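Local coordinates for thiamine pyrophosphokinase (PDB 2G9Z), which catalyses the transfer of a pyrophosphate group from ATP to thiamine, giving the cofactor thiamine pyrophosphate, at residues V65-N70 against I86-D91; I248-K253 against D330-I335. All coordinates share one frame; numbering follows the deposited sequence.

How the contacts relate
The two contacts show how one mixed sheet can run through both the catalytic and the thiamine-binding parts of an enzyme. Contact 1 pairs parallel strands in the catalytic part and finishes at Asp91, a magnesium ligand; contact 2 pairs antiparallel strands further along the same sheet, on the side of the thiamine-binding region. Strands 205-210 and 237-242 lie between them in the sheet order, so the contacts do not touch: their centres are 22 Å apart and their nearest atoms about 11 Å. Both lie near, without touching, a bound imidodiphosphate analogue of thiamine pyrophosphate, the Asn70 side chain about 7 Å and that of Asn334 about 9 Å from a molecule of it.

Contact 1: residues V65-N70 against I86-D91; sequences VLLILN and IIVCAD. With MG (magnesium ion), chain C.
Ile68 and Ile87 run their side chains alongside each other in the same direction, the CD1 methyl of Ile68 coming within 3.9 Å of CG2 of Ile87. Ile68 CG1 stands anti to its carbonyl carbon (chi1 -53°), and from there CD1 also reaches the sulfur of Cys89, filling the notch between two neighbours on the same face. Leu66 adds its CB against CG1 of Ile87. On the other face Leu67 sends CD1 obliquely across to Val88, 3.8 Å from CG1 and 3.4 Å from the carbonyl oxygen. Beyond the last paired residues, the CB of Ala90 is the bump, set between CD1 of Leu69 at 3.6 Å and CD1 of Leu67, which stands further off.

Four backbone bonds hold these surfaces in parallel register, from Leu66 N to Ile86 O through Ala90 N to Ile68 O. Where the strands end, a water accepts from Asn70 N and donates to Ala90 O. Just past it, Asp91 OD2 binds magnesium at 2.3 Å, sharing the ion with Asp126, Asp128 and Asp155; backbone amides of Ser129 and Ile130 also hold its carboxylate.

The pair belongs to the beta-alpha-beta unit of strand 64-68, helix 77-81 and strand 86-90. Helices 77-81 and 93-100 pack on the Leu66-Cys89 face, helix 155-170 packs against Val65, Ile86 and Ala90, and strand 205-210 continues the sheet beside 65-68.

Contact 2: residues I248-K253 against D330-I335; sequences IFLLKK and DIVMNI
An antiparallel strand pair in the sheet's second half forms this contact, joining strand 246-251 to strand 331-336 through four backbone bonds. Phe249 and Met333 make a reciprocal hydrogen-bonded pair, and Leu251 and Ile331 repeat it. Past the pairing, Asp330 OD1 accepts from Lys253 N at 2.9 Å, an added link where the strands run out; its other oxygen is held by Asn231.

Phe249 CG sits between the backbone N and the carbonyl carbon (chi1 50°), a crowded position that turns one face of the ring to Met333 O, which stands 3.7 Å from the ring plane and is offset toward the rim. Met333 SD makes an oblique Met-aromatic contact, 5.0 Å from the Phe249 ring centroid, while Ile335 CD1 meets the ring edge in plane, 3.8 Å from Phe249 CZ. Leu251 completes this face, its CG 3.8 Å from Met333 CB. On the other face Ile248 CG2 meets Val332 CG1 at 3.6 Å, and Leu250 CD1 leans on Val332 CG2.

Helix 217-233 packs on Leu250 and Val332, and strand 45-47 touches Phe249 and Leu251. Strands 237-242 and 277-281 flank the pair within the sheet, while Asp218 of the second subunit accepts from Asn334 ND2.

Contact 1: residues V65-N70 against I86-D91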
loop_
_atom_site.group_PDB
_atom_site.type_symbol
_atom_site.label_atom_id
_atom_site.label_comp_id
_atom_site.label_asym_id
_atom_site.label_seq_id
_atom_site.Cartn_x
_atom_site.Cartn_y
_atom_site.Cartn_z
ATOM N N VAL A 65 -6.813 -21.475 -5.432
ATOM C CA VAL A 65 -5.831 -21.101 -6.431
ATOM C C VAL A 65 -4.755 -20.280 -5.741
ATOM O O VAL A 65 -5.059 -19.467 -4.867
ATOM C CB VAL A 65 -6.457 -20.211 -7.526
ATOM C CG1 VAL A 65 -5.393 -19.809 -8.542
ATOM C CG2 VAL A 65 -7.608 -20.937 -8.193
ATOM N N LEU A 66 -3.505 -20.501 -6.132
ATOM C CA LEU A 66 -2.382 -19.747 -5.591
ATOM C C LEU A 66 -1.795 -18.916 -6.727
ATOM O O LEU A 66 -1.386 -19.458 -7.756
ATOM C CB LEU A 66 -1.303 -20.685 -5.038
ATOM C CG LEU A 66 -0.026 -20.006 -4.523
ATOM C CD1 LEU A 66 -0.371 -19.081 -3.367
ATOM C CD2 LEU A 66 0.983 -21.052 -4.073
ATOM N N LEU A 67 -1.779 -17.601 -6.553
ATOM C CA LEU A 67 -1.229 -16.706 -7.559
ATOM C C LEU A 67 0.039 -16.106 -6.971
ATOM O O LEU A 67 0.004 -15.481 -5.912
ATOM C CB LEU A 67 -2.237 -15.610 -7.903
ATOM C CG LEU A 67 -1.777 -14.512 -8.867
ATOM C CD1 LEU A 67 -1.143 -15.120 -10.118
ATOM C CD2 LEU A 67 -2.983 -13.648 -9.242
ATOM N N ILE A 68 1.158 -16.300 -7.660
ATOM C CA ILE A 68 2.443 -15.808 -7.177
ATOM C C ILE A 68 3.032 -14.676 -7.998
ATOM O O ILE A 68 3.418 -14.865 -9.153
ATOM C CB ILE A 68 3.474 -16.957 -7.127
ATOM C CG1 ILE A 68 2.895 -18.133 -6.335
ATOM C CG2 ILE A 68 4.786 -16.460 -6.502
ATOM C CD1 ILE A 68 3.711 -19.402 -6.427
ATOM N N LEU A 69 3.105 -13.493 -7.401
ATOM C CA LEU A 69 3.681 -12.355 -8.091
ATOM C C LEU A 69 5.172 -12.242 -7.779
ATOM O O LEU A 69 5.722 -13.048 -7.031
ATOM C CB LEU A 69 2.930 -11.068 -7.741
ATOM C CG LEU A 69 1.766 -10.790 -8.707
ATOM C CD1 LEU A 69 0.788 -11.961 -8.712
ATOM C CD2 LEU A 69 1.058 -9.502 -8.301
ATOM N N ASN A 70 5.813 -11.227 -8.344
ATOM C CA ASN A 70 7.250 -11.040 -8.211
ATOM C C ASN A 70 7.852 -10.363 -6.974
ATOM O O ASN A 70 8.129 -9.166 -6.980
ATOM C CB ASN A 70 7.754 -10.341 -9.475
ATOM C CG ASN A 70 9.265 -10.351 -9.588
ATOM O OD1 ASN A 70 9.937 -11.212 -9.018
ATOM N ND2 ASN A 70 9.807 -9.401 -10.339
ATOM N N ILE A 86 -4.818 -25.230 -8.259
ATOM C CA ILE A 86 -4.043 -24.661 -9.359
ATOM C C ILE A 86 -3.107 -23.577 -8.835
ATOM O O ILE A 86 -3.469 -22.821 -7.933
ATOM C CB ILE A 86 -4.982 -24.036 -10.424
ATOM C CG1 ILE A 86 -5.688 -25.138 -11.218
ATOM C CG2 ILE A 86 -4.201 -23.120 -11.351
ATOM C CD1 ILE A 86 -4.780 -25.916 -12.145
ATOM N N ILE A 87 -1.901 -23.520 -9.395
ATOM C CA ILE A 87 -0.918 -22.514 -9.013
ATOM C C ILE A 87 -0.522 -21.731 -10.260
ATOM O O ILE A 87 -0.190 -22.317 -11.293
ATOM C CB ILE A 87 0.365 -23.137 -8.411
ATOM C CG1 ILE A 87 0.052 -23.881 -7.109
ATOM C CG2 ILE A 87 1.385 -22.040 -8.130
ATOM C CD1 ILE A 87 -0.514 -25.270 -7.293
ATOM N N VAL A 88 -0.558 -20.406 -10.158
ATOM C CA VAL A 88 -0.207 -19.534 -11.276
ATOM C C VAL A 88 0.878 -18.534 -10.894
ATOM O O VAL A 88 0.787 -17.887 -9.849
ATOM C CB VAL A 88 -1.432 -18.718 -11.748
ATOM C CG1 VAL A 88 -1.033 -17.783 -12.888
ATOM C CG2 VAL A 88 -2.555 -19.648 -12.164
ATOM N N CYS A 89 1.903 -18.410 -11.733
ATOM C CA CYS A 89 2.965 -17.441 -11.493
ATOM C C CYS A 89 2.789 -16.292 -12.472
ATOM O O CYS A 89 2.662 -16.507 -13.678
ATOM C CB CYS A 89 4.354 -18.048 -11.709
ATOM S SG CYS A 89 4.888 -19.218 -10.467
ATOM N N ALA A 90 2.757 -15.072 -11.955
ATOM C CA ALA A 90 2.631 -13.903 -12.811
ATOM C C ALA A 90 4.051 -13.461 -13.153
ATOM O O ALA A 90 4.737 -12.874 -12.319
ATOM C CB ALA A 90 1.884 -12.782 -12.076
ATOM N N ASP A 91 4.495 -13.772 -14.369
ATOM C CA ASP A 91 5.830 -13.409 -14.847
ATOM C C ASP A 91 6.912 -13.631 -13.790
ATOM O O ASP A 91 7.214 -14.770 -13.439
ATOM C CB ASP A 91 5.845 -11.946 -15.307
ATOM C CG ASP A 91 7.084 -11.594 -16.124
ATOM O OD1 ASP A 91 7.990 -12.436 -16.253
ATOM O OD2 ASP A 91 7.161 -10.467 -16.641
HETATM MG MG MG C . 5.948 -8.466 -16.525
HETATM O O HOH W 1 4.051 -10.233 -10.741
HETATM O O HOH W 2 6.811 -7.792 -14.429
#

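Contact 2: residues I248-K253 against D330-I335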
loop_
_atom_site.group_PDB
_atom_site.type_symbol
_atom_site.label_atom_id
_atom_site.label_comp_id
_atom_site.label_asym_id
_atom_site.label_seq_id
_atom_site.Cartn_x
_atom_site.Cartn_y
_atom_site.Cartn_z
ATOM N N ILE A 248 -4.998 -9.663 3.540
ATOM C CA ILE A 248 -5.883 -8.586 3.128
ATOM C C ILE A 248 -7.034 -9.150 2.315
ATOM O O ILE A 248 -6.833 -9.960 1.410
ATOM C CB ILE A 248 -5.085 -7.564 2.291
ATOM C CG1 ILE A 248 -3.865 -7.113 3.100
ATOM C CG2 ILE A 248 -5.966 -6.381 1.897
ATOM C CD1 ILE A 248 -2.882 -6.259 2.327
ATOM N N PHE A 249 -8.243 -8.729 2.655
ATOM C CA PHE A 249 -9.426 -9.219 1.966
ATOM C C PHE A 249 -10.514 -8.173 1.975
ATOM O O PHE A 249 -10.375 -7.102 2.577
ATOM C CB PHE A 249 -9.937 -10.515 2.616
ATOM C CG PHE A 249 -10.094 -10.431 4.105
ATOM C CD1 PHE A 249 -8.989 -10.551 4.944
ATOM C CD2 PHE A 249 -11.345 -10.206 4.674
ATOM C CE1 PHE A 249 -9.131 -10.445 6.329
ATOM C CE2 PHE A 249 -11.498 -10.098 6.052
ATOM C CZ PHE A 249 -10.389 -10.217 6.882
ATOM N N LEU A 250 -11.615 -8.494 1.316
ATOM C CA LEU A 250 -12.702 -7.548 1.218
ATOM C C LEU A 250 -13.892 -7.898 2.090
ATOM O O LEU A 250 -14.333 -9.044 2.133
ATOM C CB LEU A 250 -13.146 -7.441 -0.245
ATOM C CG LEU A 250 -13.944 -6.208 -0.674
ATOM C CD1 LEU A 250 -13.068 -4.972 -0.553
ATOM C CD2 LEU A 250 -14.419 -6.377 -2.115
ATOM N N LEU A 251 -14.385 -6.902 2.809
ATOM C CA LEU A 251 -15.572 -7.071 3.625
ATOM C C LEU A 251 -16.649 -6.651 2.634
ATOM O O LEU A 251 -16.479 -5.669 1.912
ATOM C CB LEU A 251 -15.545 -6.128 4.830
ATOM C CG LEU A 251 -14.498 -6.442 5.900
ATOM C CD1 LEU A 251 -14.533 -5.371 6.974
ATOM C CD2 LEU A 251 -14.783 -7.813 6.504
ATOM N N LYS A 252 -17.743 -7.397 2.574
ATOM C CA LYS A 252 -18.796 -7.076 1.621
ATOM C C LYS A 252 -19.927 -6.249 2.204
ATOM O O LYS A 252 -20.296 -6.417 3.364
ATOM C CB LYS A 252 -19.379 -8.359 1.028
ATOM C CG LYS A 252 -18.368 -9.261 0.328
ATOM C CD LYS A 252 -19.093 -10.321 -0.482
ATOM C CE LYS A 252 -18.134 -11.159 -1.320
ATOM N NZ LYS A 252 -18.876 -11.876 -2.405
ATOM N N LYS A 253 -20.469 -5.354 1.383
ATOM C CA LYS A 253 -21.592 -4.516 1.785
ATOM C C LYS A 253 -22.559 -5.388 2.577
ATOM O O LYS A 253 -22.952 -6.460 2.117
ATOM C CB LYS A 253 -22.300 -3.972 0.543
ATOM C CG LYS A 253 -23.543 -3.143 0.826
ATOM C CD LYS A 253 -24.117 -2.609 -0.481
ATOM C CE LYS A 253 -25.284 -1.670 -0.247
ATOM N NZ LYS A 253 -25.847 -1.201 -1.544
ATOM N N ASP A 330 -18.662 -2.169 0.187
ATOM C CA ASP A 330 -17.459 -2.986 0.272
ATOM C C ASP A 330 -16.315 -2.166 0.858
ATOM O O ASP A 330 -16.183 -0.972 0.583
ATOM C CB ASP A 330 -17.031 -3.503 -1.108
ATOM C CG ASP A 330 -18.003 -4.520 -1.697
ATOM O OD1 ASP A 330 -18.884 -5.029 -0.966
ATOM O OD2 ASP A 330 -17.869 -4.823 -2.902
ATOM N N ILE A 331 -15.496 -2.812 1.675
ATOM C CA ILE A 331 -14.355 -2.139 2.265
ATOM C C ILE A 331 -13.272 -3.161 2.564
ATOM O O ILE A 331 -13.551 -4.296 2.959
ATOM C CB ILE A 331 -14.748 -1.370 3.558
ATOM C CG1 ILE A 331 -13.543 -0.567 4.079
ATOM C CG2 ILE A 331 -15.257 -2.342 4.614
ATOM C CD1 ILE A 331 -13.877 0.369 5.260
ATOM N N VAL A 332 -12.032 -2.751 2.354
ATOM C CA VAL A 332 -10.882 -3.609 2.582
ATOM C C VAL A 332 -10.540 -3.755 4.060
ATOM O O VAL A 332 -10.630 -2.800 4.825
ATOM C CB VAL A 332 -9.627 -3.043 1.876
ATOM C CG1 VAL A 332 -8.383 -3.792 2.329
ATOM C CG2 VAL A 332 -9.795 -3.138 0.366
ATOM N N MET A 333 -10.147 -4.962 4.448
ATOM C CA MET A 333 -9.712 -5.219 5.813
ATOM C C MET A 333 -8.403 -6.004 5.781
ATOM O O MET A 333 -8.235 -6.928 4.984
ATOM C CB MET A 333 -10.755 -6.021 6.606
ATOM C CG MET A 333 -10.247 -6.447 7.988
ATOM S SD MET A 333 -11.540 -7.074 9.108
ATOM C CE MET A 333 -11.074 -6.304 10.649
ATOM N N ASN A 334 -7.464 -5.603 6.628
ATOM C CA ASN A 334 -6.200 -6.306 6.735
ATOM C C ASN A 334 -6.100 -6.776 8.172
ATOM O O ASN A 334 -6.544 -6.087 9.089
ATOM C CB ASN A 334 -5.007 -5.394 6.416
ATOM C CG ASN A 334 -4.765 -4.341 7.485
ATOM O OD1 ASN A 334 -5.591 -3.461 7.703
ATOM N ND2 ASN A 334 -3.620 -4.425 8.149
ATOM N N ILE A 335 -5.546 -7.965 8.359
ATOM C CA ILE A 335 -5.342 -8.513 9.687
ATOM C C ILE A 335 -3.887 -8.926 9.738
ATOM O O ILE A 335 -3.420 -9.670 8.876
ATOM C CB ILE A 335 -6.220 -9.752 9.947
ATOM C CG1 ILE A 335 -7.703 -9.355 9.947
ATOM C CG2 ILE A 335 -5.835 -10.385 11.283
ATOM C CD1 ILE A 335 -8.652 -10.521 10.206
#